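Tryptophan--tRNA ligase (Campylobacter jejuni subsp. jejuni, PDB 3TZL) catalyses the ATP-dependent attachment of tryptophan to its cognate tRNA, probably as a homodimer of the class I aminoacyl-tRNA synthetase family. Local coordinates at residues K249-Q252 with I253-E256. Numbering follows the deposited sequence.
Sequences KELQ and IRYE
Four successive i to i+4 backbone hydrogen bonds, from Ile253 N to Lys249 O (2.9 Å) through Glu256 N to Gln252 O (2.9 Å), make 249-256 continuous alpha-helix near the C-terminal end of helix 245-257. The second is the long one, Arg254 N to Glu250 O at 3.3 Å. Gln252 and Glu256 project from the same flank of the helix, one turn apart. Gln252 NE2 donates to Glu256 OE1 at 3.2 Å along an almost straight line (N-H...O 175°). The acceptor lies in the amide plane, but the amide nitrogen sits well above the carboxylate plane, the two flat groups being turned 74° apart. Gln252 reaches straight out from the helix; the Glu256 chain, its CG beside the backbone N (chi1 -63°), leans back along the axis to meet it. On the buried side, Leu251 CD1 packs against Tyr255 CE2 at 3.7 Å, while Leu251 O approaches the same ring at its edge, 3.5 Å from CD2. Phe236 meets the Tyr255 ring edge-to-face and Phe265 stacks on it, tying this helix to helices 234-239 and 262-276, away from the tryptophan and ADP pockets. Ile253 CG1 comes within 3.2 Å of Lys249 O, the oxygen its own N-H bonds. Arg254 spends its charge outside the turn, in a salt bridge with Glu260 and a cation-pi contact with Tyr268. The helix thus divides its chemistry by side: Leu251 and Tyr255 join an aromatic cluster between three helices, whereas on the more open side a neutral amide bonds the Glu256 carboxylate, and Lys249 NZ, 5.2 Å from Glu256 OE2 and not touching it, probably attracts it only weakly.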
ATOM      1  N   LYS B 249     -50.368 -12.666  14.902  1.00 61.26           N
ATOM      2  CA  LYS B 249     -51.551 -13.223  15.537  1.00 60.32           C
ATOM      3  C   LYS B 249     -52.660 -13.466  14.514  1.00 54.48           C
ATOM      4  O   LYS B 249     -53.311 -14.515  14.533  1.00 56.09           O
ATOM      5  CB  LYS B 249     -52.031 -12.288  16.642  1.00 63.54           C
ATOM      6  CG  LYS B 249     -53.127 -12.885  17.490  1.00 69.04           C
ATOM      7  CD  LYS B 249     -52.729 -14.274  17.970  1.00 72.03           C
ATOM      8  CE  LYS B 249     -53.906 -14.960  18.633  1.00 73.56           C
ATOM      9  NZ  LYS B 249     -53.558 -16.295  19.215  1.00 74.84           N
ATOM     10  N   GLU B 250     -52.883 -12.505  13.623  1.00 54.39           N
ATOM     11  CA  GLU B 250     -53.895 -12.682  12.585  1.00 62.29           C
ATOM     12  C   GLU B 250     -53.527 -13.814  11.620  1.00 60.00           C
ATOM     13  O   GLU B 250     -54.399 -14.564  11.183  1.00 62.48           O
ATOM     14  CB  GLU B 250     -54.161 -11.374  11.837  1.00 71.73           C
ATOM     15  CG  GLU B 250     -54.925 -10.349  12.659  1.00 83.86           C
ATOM     16  CD  GLU B 250     -55.126  -9.029  11.931  1.00 91.03           C
ATOM     17  OE1 GLU B 250     -54.515  -8.841  10.855  1.00 90.73           O
ATOM     18  OE2 GLU B 250     -55.892  -8.182  12.445  1.00 94.72           O
ATOM     19  N   LEU B 251     -52.242 -13.947  11.296  1.00 54.73           N
ATOM     20  CA  LEU B 251     -51.792 -15.085  10.485  1.00 50.93           C
ATOM     21  C   LEU B 251     -51.969 -16.406  11.236  1.00 54.72           C
ATOM     22  O   LEU B 251     -52.456 -17.394  10.688  1.00 53.99           O
ATOM     23  CB  LEU B 251     -50.332 -14.923  10.059  1.00 44.45           C
ATOM     24  CG  LEU B 251     -49.695 -16.045   9.223  1.00 46.41           C
ATOM     25  CD1 LEU B 251     -50.499 -16.290   7.964  1.00 47.92           C
ATOM     26  CD2 LEU B 251     -48.289 -15.670   8.829  1.00 42.02           C
ATOM     27  N   GLN B 252     -51.565 -16.418  12.498  1.00 56.33           N
ATOM     28  CA  GLN B 252     -51.681 -17.616  13.320  1.00 55.38           C
ATOM     29  C   GLN B 252     -53.123 -18.091  13.437  1.00 51.75           C
ATOM     30  O   GLN B 252     -53.386 -19.294  13.506  1.00 51.16           O
ATOM     31  CB  GLN B 252     -51.092 -17.341  14.695  1.00 55.52           C
ATOM     32  CG  GLN B 252     -51.193 -18.485  15.676  1.00 58.40           C
ATOM     33  CD  GLN B 252     -50.597 -18.107  17.020  1.00 63.12           C
ATOM     34  OE1 GLN B 252     -49.823 -17.137  17.121  1.00 63.15           O
ATOM     35  NE2 GLN B 252     -50.954 -18.857  18.062  1.00 62.12           N
ATOM     36  N   ILE B 253     -54.053 -17.142  13.448  1.00 50.44           N
ATOM     37  CA  ILE B 253     -55.468 -17.480  13.520  1.00 55.50           C
ATOM     38  C   ILE B 253     -55.839 -18.187  12.227  1.00 58.40           C
ATOM     39  O   ILE B 253     -56.602 -19.159  12.237  1.00 62.65           O
ATOM     40  CB  ILE B 253     -56.338 -16.220  13.705  1.00 59.51           C
ATOM     41  CG1 ILE B 253     -56.257 -15.721  15.151  1.00 68.66           C
ATOM     42  CG2 ILE B 253     -57.782 -16.483  13.325  1.00 54.34           C
ATOM     43  CD1 ILE B 253     -56.692 -14.271  15.321  1.00 71.27           C
ATOM     44  N   ARG B 254     -55.277 -17.702  11.118  1.00 53.25           N
ATOM     45  CA  ARG B 254     -55.536 -18.288   9.805  1.00 54.99           C
ATOM     46  C   ARG B 254     -55.000 -19.716   9.726  1.00 51.62           C
ATOM     47  O   ARG B 254     -55.651 -20.594   9.154  1.00 49.11           O
ATOM     48  CB  ARG B 254     -54.964 -17.398   8.693  1.00 51.55           C
ATOM     49  CG  ARG B 254     -55.776 -16.126   8.473  1.00 53.76           C
ATOM     50  CD  ARG B 254     -55.015 -15.104   7.643  1.00 55.26           C
ATOM     51  NE  ARG B 254     -54.795 -15.552   6.273  1.00 55.44           N
ATOM     52  CZ  ARG B 254     -54.047 -14.895   5.390  1.00 59.42           C
ATOM     53  NH1 ARG B 254     -53.452 -13.755   5.731  1.00 54.61           N
ATOM     54  NH2 ARG B 254     -53.895 -15.377   4.163  1.00 60.81           N
ATOM     55  N   TYR B 255     -53.828 -19.937  10.322  1.00 50.24           N
ATOM     56  CA  TYR B 255     -53.243 -21.275  10.450  1.00 51.94           C
ATOM     57  C   TYR B 255     -54.110 -22.224  11.272  1.00 58.18           C
ATOM     58  O   TYR B 255     -54.477 -23.301  10.802  1.00 62.83           O
ATOM     59  CB  TYR B 255     -51.844 -21.198  11.067  1.00 48.51           C
ATOM     60  CG  TYR B 255     -50.709 -21.055  10.063  1.00 48.44           C
ATOM     61  CD1 TYR B 255     -49.732 -22.038   9.957  1.00 45.85           C
ATOM     62  CD2 TYR B 255     -50.611 -19.940   9.228  1.00 47.26           C
ATOM     63  CE1 TYR B 255     -48.692 -21.928   9.062  1.00 44.22           C
ATOM     64  CE2 TYR B 255     -49.556 -19.813   8.313  1.00 44.62           C
ATOM     65  CZ  TYR B 255     -48.601 -20.821   8.239  1.00 44.28           C
ATOM     66  OH  TYR B 255     -47.543 -20.743   7.358  1.00 40.88           O
ATOM     67  N   GLU B 256     -54.444 -21.820  12.495  1.00 58.65           N
ATOM     68  CA  GLU B 256     -55.243 -22.658  13.391  1.00 63.05           C
ATOM     69  C   GLU B 256     -56.671 -22.894  12.889  1.00 66.47           C
ATOM     70  O   GLU B 256     -57.279 -23.924  13.187  1.00 66.52           O
ATOM     71  CB  GLU B 256     -55.257 -22.072  14.810  1.00 64.93           C
ATOM     72  CG  GLU B 256     -53.875 -22.019  15.464  1.00 71.23           C
ATOM     73  CD  GLU B 256     -53.894 -21.390  16.846  1.00 75.06           C
ATOM     74  OE1 GLU B 256     -52.837 -21.389  17.514  1.00 77.66           O
ATOM     75  OE2 GLU B 256     -54.963 -20.898  17.262  1.00 74.04           O
TER